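Local coordinates for protein lactate dehydrogenase, adjacent gene encodes predicted malate dehydrogenase (Cryptosporidium parvum, PDB 4ND2) that probably interconverts (S)-lactate and pyruvate, using NAD as the redox cofactor, as an L-lactate dehydrogenase of the LDH/MDH superfamily, at residues A[46-49]-A[50-53]; A[203-206]-A[207-210]; A[289-293]-A[294-298]. One frame throughout, in Å; residues are numbered along the deposited sequence.

Interaction 1 (A[46-49]-A[50-53]); sequences LDIT and HSMV
In helix 40-55, the crossover helix of a beta-alpha-beta unit between strands 30-34 and 61-64, the imidazole of His50 lies against the carbonyl oxygen one turn earlier. Leu46 O sits 3.2 Å from the plane of the His50 ring, over its centre, and also accepts the backbone N-H of His50. With CG beside the backbone N (chi1 -59°), the ring folds back along the preceding turn, which sets its face against Leu46 O. At the ring edge, in plane, a water lies 2.9 Å from His50 ND1 and donates to Asp47 OD1, bridging the two side chains. The Asp47 carboxylate has stronger partners in a second subunit, where OD2 accepts from the backbone N of Tyr233 and Phe234 and OD1 from that of Ala235; through this helix of the Rossmann-type NAD-binding domain the interface reaches the second subunit's pyruvate pocket, His50 packing on Arg153 there.

At the next residue, the Ser51 hydroxyl turns back on its helix: OG donates to Ile48 O at 2.6 Å, in the carbonyl plane and on a lone pair. Ile48 O also receives weak bonds from Ser51 N and Met52 N, while Met52 N makes its straighter bond to Thr49 O at 3.1 Å, from above that carbonyl plane. Beside Ile48 O, the side chains of Ile48 and Met52 run the same way, CG2 touching CE at 3.8 Å. Met52 is bent at chi2 and chi3, carrying its methyl back to Ile48, which also packs on Ala20 and Val61. A second water takes the N-H of Val53 and donates to Thr49 O.

Interaction 2 (A[203-206]-A[207-210]); sequences LITQ and EQID
Thr205 and Gln208 cross at a slant and form a capping box at the start of helix 206-227 in the C-terminal alpha/beta domain. Two bonds in opposite directions close the box. Thr205 OG1, placed between its backbone N and carbonyl carbon (chi1 71°), accepts from Gln208 N at 3.0 Å. In return, the extended Gln208 side chain reaches back and OE1 takes the N-H of Thr205, with Thr205 N 2.9 Å away and tilted 24° from the plane of the amide carbonyl. Gln208 CG lies against Thr205 OG1, while OE1 also touches Ile204 CA and CG1.

On the buried side, Ile204 meets Ile209 at about a right angle, CD1 touching CG1 at 3.7 Å. Ile204 packs on Phe198 of helix 195-200 and on His161 and Phe162 at the end of helix 147-162, and Ile209 on Ile199, joining the helix start to both neighbours.

Toward solvent, the side chains of Gln206 and Asp210 cross at about a right angle, their flat ends turned obliquely to each other, and a side-chain bond adds to the backbone bond from Asp210 N to Gln206 O. The Gln206 chain leaves anti to the backbone N and bends at chi2 (61°), which swings its amide along the helix. NE2 then donates to Asp210 OD1 at 3.0 Å, with the oxygen close to the amide plane of Gln206 but NE2 above the carboxylate plane of Asp210.

Interaction 3 (A[289-293]-A[294-298]); sequences LDLTP and LEQKL
The Glu295 carboxylate presents the anti side of OE1 to Thr292 N, which lies 3.1 Å from OE1 and 32° out of the carboxylate plane; the bond is nearly straight, at 169°. The amide of Gln296 is used differently: Leu291 O lies close to its plane, 2.8 Å from NE2, whereas NE2 itself stands above the carbonyl plane of Leu291 and not on a lone pair. The two flat groups thus hold both ends of one peptide group, Gln296 its C=O (Leu291) and Glu295 its N-H (Thr292).

Glu295 bonds in both directions with Thr292. Thr292 OG1, brought round by a chi1 of 61°, accepts from Glu295 N at 3.1 Å, completing a capping box at the N-terminus of helix 293-314 in the C-terminal domain. Glu295 CG rests 3.2 Å from Thr292 OG1. The hydroxyl of Ser186 also bonds to OE1, which is therefore gripped from the cap and from a separate loop of the chain.

Leu291 lies at a slant across Glu295, its CD2 near OE1 and its CB 3.8 Å from Gln296 CG; it also packs on Ile174 of strand 169-174 and on Tyr265. After the cap, the first turn begins with Gln296 N bonded to Thr292 O at 2.8 Å, followed by Lys297 N on the carbonyl oxygen of Pro293.

Overall arrangement
Along the chain the three contacts come in series, 46-53, then 203-210, then 289-298. Interaction 1 lies in helix 40-55 of the NAD-binding domain, beside the parallel sheet, its centre about 46 and 47 Å from those of interactions 2 and 3. The latter two belong to the C-terminal domain, on one side of the chain's centre, with centres about 19 Å and nearest atoms about 8 Å apart. Both start long helices, 206-227 and 293-314, with a threonine-led capping box. Interaction 1 lies within a helix that meets a second subunit, and the loop of interaction 3 touches a third, while interaction 2 meets no other chain; interactions 2 and 3 lie away from the annotated sites.

Interaction 1 (A[46-49]-A[50-53])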
loop_
_atom_site.group_PDB
_atom_site.type_symbol
_atom_site.label_atom_id
_atom_site.label_comp_id
_atom_site.label_asym_id
_atom_site.label_seq_id
_atom_site.Cartn_x
_atom_site.Cartn_y
_atom_site.Cartn_z
ATOM N N LEU A 46 10.157 -18.105 -11.297
ATOM C CA LEU A 46 11.263 -18.185 -10.337
ATOM C C LEU A 46 11.793 -16.793 -10.002
ATOM O O LEU A 46 12.034 -16.475 -8.837
ATOM C CB LEU A 46 12.408 -19.046 -10.882
ATOM C CG LEU A 46 12.137 -20.544 -11.048
ATOM C CD1 LEU A 46 13.284 -21.196 -11.808
ATOM C CD2 LEU A 46 11.932 -21.218 -9.701
ATOM N N ASP A 47 11.972 -15.980 -11.037
ATOM C CA ASP A 47 12.457 -14.607 -10.895
ATOM C C ASP A 47 11.499 -13.785 -10.031
ATOM O O ASP A 47 11.918 -13.124 -9.085
ATOM C CB ASP A 47 12.609 -13.978 -12.286
ATOM C CG ASP A 47 13.300 -12.622 -12.265
ATOM O OD1 ASP A 47 13.820 -12.194 -11.213
ATOM O OD2 ASP A 47 13.321 -11.973 -13.332
ATOM N N ILE A 48 10.210 -13.846 -10.351
ATOM C CA ILE A 48 9.191 -13.113 -9.594
ATOM C C ILE A 48 9.091 -13.642 -8.157
ATOM O O ILE A 48 8.910 -12.867 -7.217
ATOM C CB ILE A 48 7.823 -13.162 -10.314
ATOM C CG1 ILE A 48 7.899 -12.365 -11.621
ATOM C CG2 ILE A 48 6.710 -12.609 -9.429
ATOM C CD1 ILE A 48 6.792 -12.685 -12.603
ATOM N N THR A 49 9.233 -14.956 -7.988
ATOM C CA THR A 49 9.238 -15.561 -6.655
ATOM C C THR A 49 10.308 -14.932 -5.763
ATOM O O THR A 49 10.038 -14.621 -4.604
ATOM C CB THR A 49 9.433 -17.092 -6.722
ATOM O OG1 THR A 49 8.274 -17.692 -7.314
ATOM C CG2 THR A 49 9.640 -17.692 -5.330
ATOM N N HIS A 50 11.505 -14.726 -6.305
ATOM C CA HIS A 50 12.597 -14.105 -5.543
ATOM C C HIS A 50 12.263 -12.685 -5.079
ATOM O O HIS A 50 12.765 -12.235 -4.050
ATOM C CB HIS A 50 13.895 -14.067 -6.358
ATOM C CG HIS A 50 14.376 -15.413 -6.803
ATOM N ND1 HIS A 50 15.198 -15.583 -7.895
ATOM C CD2 HIS A 50 14.140 -16.653 -6.314
ATOM C CE1 HIS A 50 15.457 -16.868 -8.054
ATOM N NE2 HIS A 50 14.825 -17.540 -7.109
ATOM N N SER A 51 11.433 -11.983 -5.850
ATOM C CA SER A 51 11.034 -10.612 -5.520
ATOM C C SER A 51 9.976 -10.533 -4.416
ATOM O O SER A 51 9.811 -9.480 -3.805
ATOM C CB SER A 51 10.521 -9.882 -6.772
ATOM O OG SER A 51 9.212 -10.302 -7.132
ATOM N N MET A 52 9.264 -11.631 -4.160
ATOM C CA MET A 52 8.139 -11.613 -3.216
ATOM C C MET A 52 8.553 -11.197 -1.806
ATOM O O MET A 52 7.876 -10.376 -1.179
ATOM C CB MET A 52 7.419 -12.969 -3.181
ATOM C CG MET A 52 6.618 -13.306 -4.433
ATOM S SD MET A 52 5.299 -12.130 -4.831
ATOM C CE MET A 52 6.133 -11.060 -6.001
ATOM N N VAL A 53 9.665 -11.743 -1.316
ATOM C CA VAL A 53 10.187 -11.354 -0.002
ATOM C C VAL A 53 10.557 -9.865 0.044
ATOM O O VAL A 53 10.402 -9.219 1.081
ATOM C CB VAL A 53 11.387 -12.233 0.435
ATOM C CG1 VAL A 53 12.606 -11.993 -0.448
ATOM C CG2 VAL A 53 11.727 -11.989 1.900
HETATM O O HOH W 1 15.890 -13.535 -9.766
HETATM O O HOH W 2 10.625 -14.635 -1.986
#

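Interaction 2 (A[203-206]-A[207-210])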
loop_
_atom_site.group_PDB
_atom_site.type_symbol
_atom_site.label_atom_id
_atom_site.label_comp_id
_atom_site.label_asym_id
_atom_site.label_seq_id
_atom_site.Cartn_x
_atom_site.Cartn_y
_atom_site.Cartn_z
ATOM N N LEU A 203 -9.480 27.893 -21.141
ATOM C CA LEU A 203 -8.421 27.007 -20.638
ATOM C C LEU A 203 -8.202 25.772 -21.517
ATOM O O LEU A 203 -7.194 25.077 -21.369
ATOM C CB LEU A 203 -8.728 26.587 -19.195
ATOM C CG LEU A 203 -8.809 27.735 -18.179
ATOM C CD1 LEU A 203 -9.142 27.205 -16.793
ATOM C CD2 LEU A 203 -7.515 28.536 -18.145
ATOM N N ILE A 204 -9.143 25.496 -22.419
ATOM C CA ILE A 204 -8.958 24.472 -23.450
ATOM C C ILE A 204 -9.790 24.823 -24.685
ATOM O O ILE A 204 -10.856 25.421 -24.562
ATOM C CB ILE A 204 -9.336 23.062 -22.933
ATOM C CG1 ILE A 204 -8.755 21.976 -23.844
ATOM C CG2 ILE A 204 -10.847 22.902 -22.804
ATOM C CD1 ILE A 204 -8.857 20.579 -23.268
ATOM N N THR A 205 -9.303 24.453 -25.866
ATOM C CA THR A 205 -10.050 24.678 -27.105
ATOM C C THR A 205 -10.633 23.369 -27.616
ATOM O O THR A 205 -10.165 22.284 -27.253
ATOM C CB THR A 205 -9.167 25.294 -28.208
ATOM O OG1 THR A 205 -8.224 24.324 -28.681
ATOM C CG2 THR A 205 -8.426 26.511 -27.689
ATOM N N GLN A 206 -11.657 23.475 -28.459
ATOM C CA GLN A 206 -12.261 22.298 -29.078
ATOM C C GLN A 206 -11.253 21.544 -29.945
ATOM O O GLN A 206 -11.295 20.318 -30.013
ATOM C CB GLN A 206 -13.489 22.686 -29.911
ATOM C CG GLN A 206 -14.247 21.510 -30.516
ATOM C CD GLN A 206 -14.796 20.553 -29.470
ATOM O OE1 GLN A 206 -15.463 20.969 -28.527
ATOM N NE2 GLN A 206 -14.521 19.264 -29.637
ATOM N N GLU A 207 -10.355 22.275 -30.606
ATOM C CA GLU A 207 -9.288 21.652 -31.395
ATOM C C GLU A 207 -8.348 20.828 -30.505
ATOM O O GLU A 207 -7.934 19.728 -30.879
ATOM C CB GLU A 207 -8.492 22.703 -32.175
ATOM C CG GLU A 207 -9.261 23.318 -33.336
ATOM C CD GLU A 207 -8.377 24.127 -34.262
ATOM O OE1 GLU A 207 -8.598 25.350 -34.395
ATOM O OE2 GLU A 207 -7.451 23.540 -34.856
ATOM N N GLN A 208 -8.019 21.360 -29.331
ATOM C CA GLN A 208 -7.201 20.626 -28.363
ATOM C C GLN A 208 -7.919 19.371 -27.869
ATOM O O GLN A 208 -7.296 18.328 -27.690
ATOM C CB GLN A 208 -6.815 21.525 -27.189
ATOM C CG GLN A 208 -5.764 22.560 -27.548
ATOM C CD GLN A 208 -5.556 23.594 -26.459
ATOM O OE1 GLN A 208 -6.479 23.933 -25.723
ATOM N NE2 GLN A 208 -4.336 24.104 -26.357
ATOM N N ILE A 209 -9.230 19.475 -27.664
ATOM C CA ILE A 209 -10.049 18.318 -27.308
ATOM C C ILE A 209 -10.031 17.282 -28.435
ATOM O O ILE A 209 -9.890 16.084 -28.175
ATOM C CB ILE A 209 -11.502 18.732 -26.976
ATOM C CG1 ILE A 209 -11.532 19.524 -25.661
ATOM C CG2 ILE A 209 -12.414 17.512 -26.877
ATOM C CD1 ILE A 209 -12.829 20.261 -25.410
ATOM N N ASP A 210 -10.161 17.746 -29.677
ATOM C CA ASP A 210 -10.121 16.857 -30.843
ATOM C C ASP A 210 -8.774 16.128 -30.940
ATOM O O ASP A 210 -8.728 14.942 -31.268
ATOM C CB ASP A 210 -10.380 17.635 -32.145
ATOM C CG ASP A 210 -11.776 18.259 -32.206
ATOM O OD1 ASP A 210 -12.687 17.830 -31.466
ATOM O OD2 ASP A 210 -11.959 19.198 -33.010
#

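Interaction 3 (A[289-293]-A[294-298])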
loop_
_atom_site.group_PDB
_atom_site.type_symbol
_atom_site.label_atom_id
_atom_site.label_comp_id
_atom_site.label_asym_id
_atom_site.label_seq_id
_atom_site.Cartn_x
_atom_site.Cartn_y
_atom_site.Cartn_z
ATOM N N LEU A 289 -24.405 5.867 -20.453
ATOM C CA LEU A 289 -23.906 7.238 -20.571
ATOM C C LEU A 289 -24.871 8.108 -21.374
ATOM O O LEU A 289 -25.616 7.608 -22.213
ATOM C CB LEU A 289 -22.534 7.260 -21.252
ATOM C CG LEU A 289 -21.359 6.645 -20.489
ATOM C CD1 LEU A 289 -20.147 6.518 -21.399
ATOM C CD2 LEU A 289 -21.022 7.475 -19.260
ATOM N N ASP A 290 -24.843 9.410 -21.107
ATOM C CA ASP A 290 -25.651 10.372 -21.848
ATOM C C ASP A 290 -24.877 10.811 -23.086
ATOM O O ASP A 290 -24.065 11.733 -23.027
ATOM C CB ASP A 290 -25.988 11.577 -20.962
ATOM C CG ASP A 290 -27.012 12.512 -21.594
ATOM O OD1 ASP A 290 -27.863 12.042 -22.382
ATOM O OD2 ASP A 290 -26.966 13.724 -21.290
ATOM N N LEU A 291 -25.123 10.133 -24.202
ATOM C CA LEU A 291 -24.403 10.399 -25.442
ATOM C C LEU A 291 -25.125 11.432 -26.295
ATOM O O LEU A 291 -26.352 11.419 -26.395
ATOM C CB LEU A 291 -24.239 9.110 -26.250
ATOM C CG LEU A 291 -23.463 7.974 -25.578
ATOM C CD1 LEU A 291 -23.447 6.746 -26.477
ATOM C CD2 LEU A 291 -22.048 8.415 -25.233
ATOM N N THR A 292 -24.352 12.315 -26.921
ATOM C CA THR A 292 -24.886 13.264 -27.891
ATOM C C THR A 292 -25.260 12.513 -29.170
ATOM O O THR A 292 -24.815 11.379 -29.373
ATOM C CB THR A 292 -23.855 14.349 -28.248
ATOM O OG1 THR A 292 -22.701 13.738 -28.838
ATOM C CG2 THR A 292 -23.438 15.137 -27.011
ATOM N N PRO A 293 -26.077 13.138 -30.042
ATOM C CA PRO A 293 -26.379 12.509 -31.329
ATOM C C PRO A 293 -25.123 12.127 -32.120
ATOM O O PRO A 293 -25.069 11.041 -32.696
ATOM C CB PRO A 293 -27.187 13.586 -32.062
ATOM C CG PRO A 293 -27.845 14.355 -30.973
ATOM C CD PRO A 293 -26.865 14.368 -29.832
ATOM N N LEU A 294 -24.124 13.008 -32.130
ATOM C CA LEU A 294 -22.847 12.719 -32.785
ATOM C C LEU A 294 -22.175 11.481 -32.185
ATOM O O LEU A 294 -21.719 10.604 -32.917
ATOM C CB LEU A 294 -21.905 13.925 -32.694
ATOM C CG LEU A 294 -20.498 13.756 -33.282
ATOM C CD1 LEU A 294 -20.556 13.270 -34.725
ATOM C CD2 LEU A 294 -19.716 15.059 -33.186
ATOM N N GLU A 295 -22.126 11.415 -30.856
ATOM C CA GLU A 295 -21.515 10.278 -30.160
ATOM C C GLU A 295 -22.280 8.975 -30.405
ATOM O O GLU A 295 -21.671 7.914 -30.543
ATOM C CB GLU A 295 -21.386 10.569 -28.658
ATOM C CG GLU A 295 -20.308 11.601 -28.349
ATOM C CD GLU A 295 -20.345 12.134 -26.924
ATOM O OE1 GLU A 295 -21.374 11.977 -26.233
ATOM O OE2 GLU A 295 -19.334 12.730 -26.499
ATOM N N GLN A 296 -23.607 9.061 -30.471
ATOM C CA GLN A 296 -24.440 7.902 -30.808
ATOM C C GLN A 296 -24.141 7.383 -32.215
ATOM O O GLN A 296 -24.131 6.172 -32.442
ATOM C CB GLN A 296 -25.928 8.247 -30.688
ATOM C CG GLN A 296 -26.398 8.495 -29.263
ATOM C CD GLN A 296 -27.773 9.138 -29.209
ATOM O OE1 GLN A 296 -28.723 8.636 -29.806
ATOM N NE2 GLN A 296 -27.885 10.253 -28.493
ATOM N N LYS A 297 -23.895 8.300 -33.150
ATOM C CA LYS A 297 -23.549 7.936 -34.525
ATOM C C LYS A 297 -22.161 7.297 -34.595
ATOM O O LYS A 297 -21.963 6.302 -35.294
ATOM C CB LYS A 297 -23.608 9.161 -35.443
ATOM C CG LYS A 297 -23.301 8.855 -36.903
ATOM C CD LYS A 297 -23.453 10.086 -37.780
ATOM C CE LYS A 297 -23.198 9.753 -39.242
ATOM N NZ LYS A 297 -23.617 10.855 -40.153
ATOM N N LEU A 298 -21.202 7.876 -33.879
ATOM C CA LEU A 298 -19.855 7.313 -33.814
ATOM C C LEU A 298 -19.862 5.921 -33.176
ATOM O O LEU A 298 -19.144 5.032 -33.628
ATOM C CB LEU A 298 -18.908 8.250 -33.061
ATOM C CG LEU A 298 -18.615 9.582 -33.761
ATOM C CD1 LEU A 298 -17.950 10.552 -32.800
ATOM C CD2 LEU A 298 -17.755 9.387 -35.000
#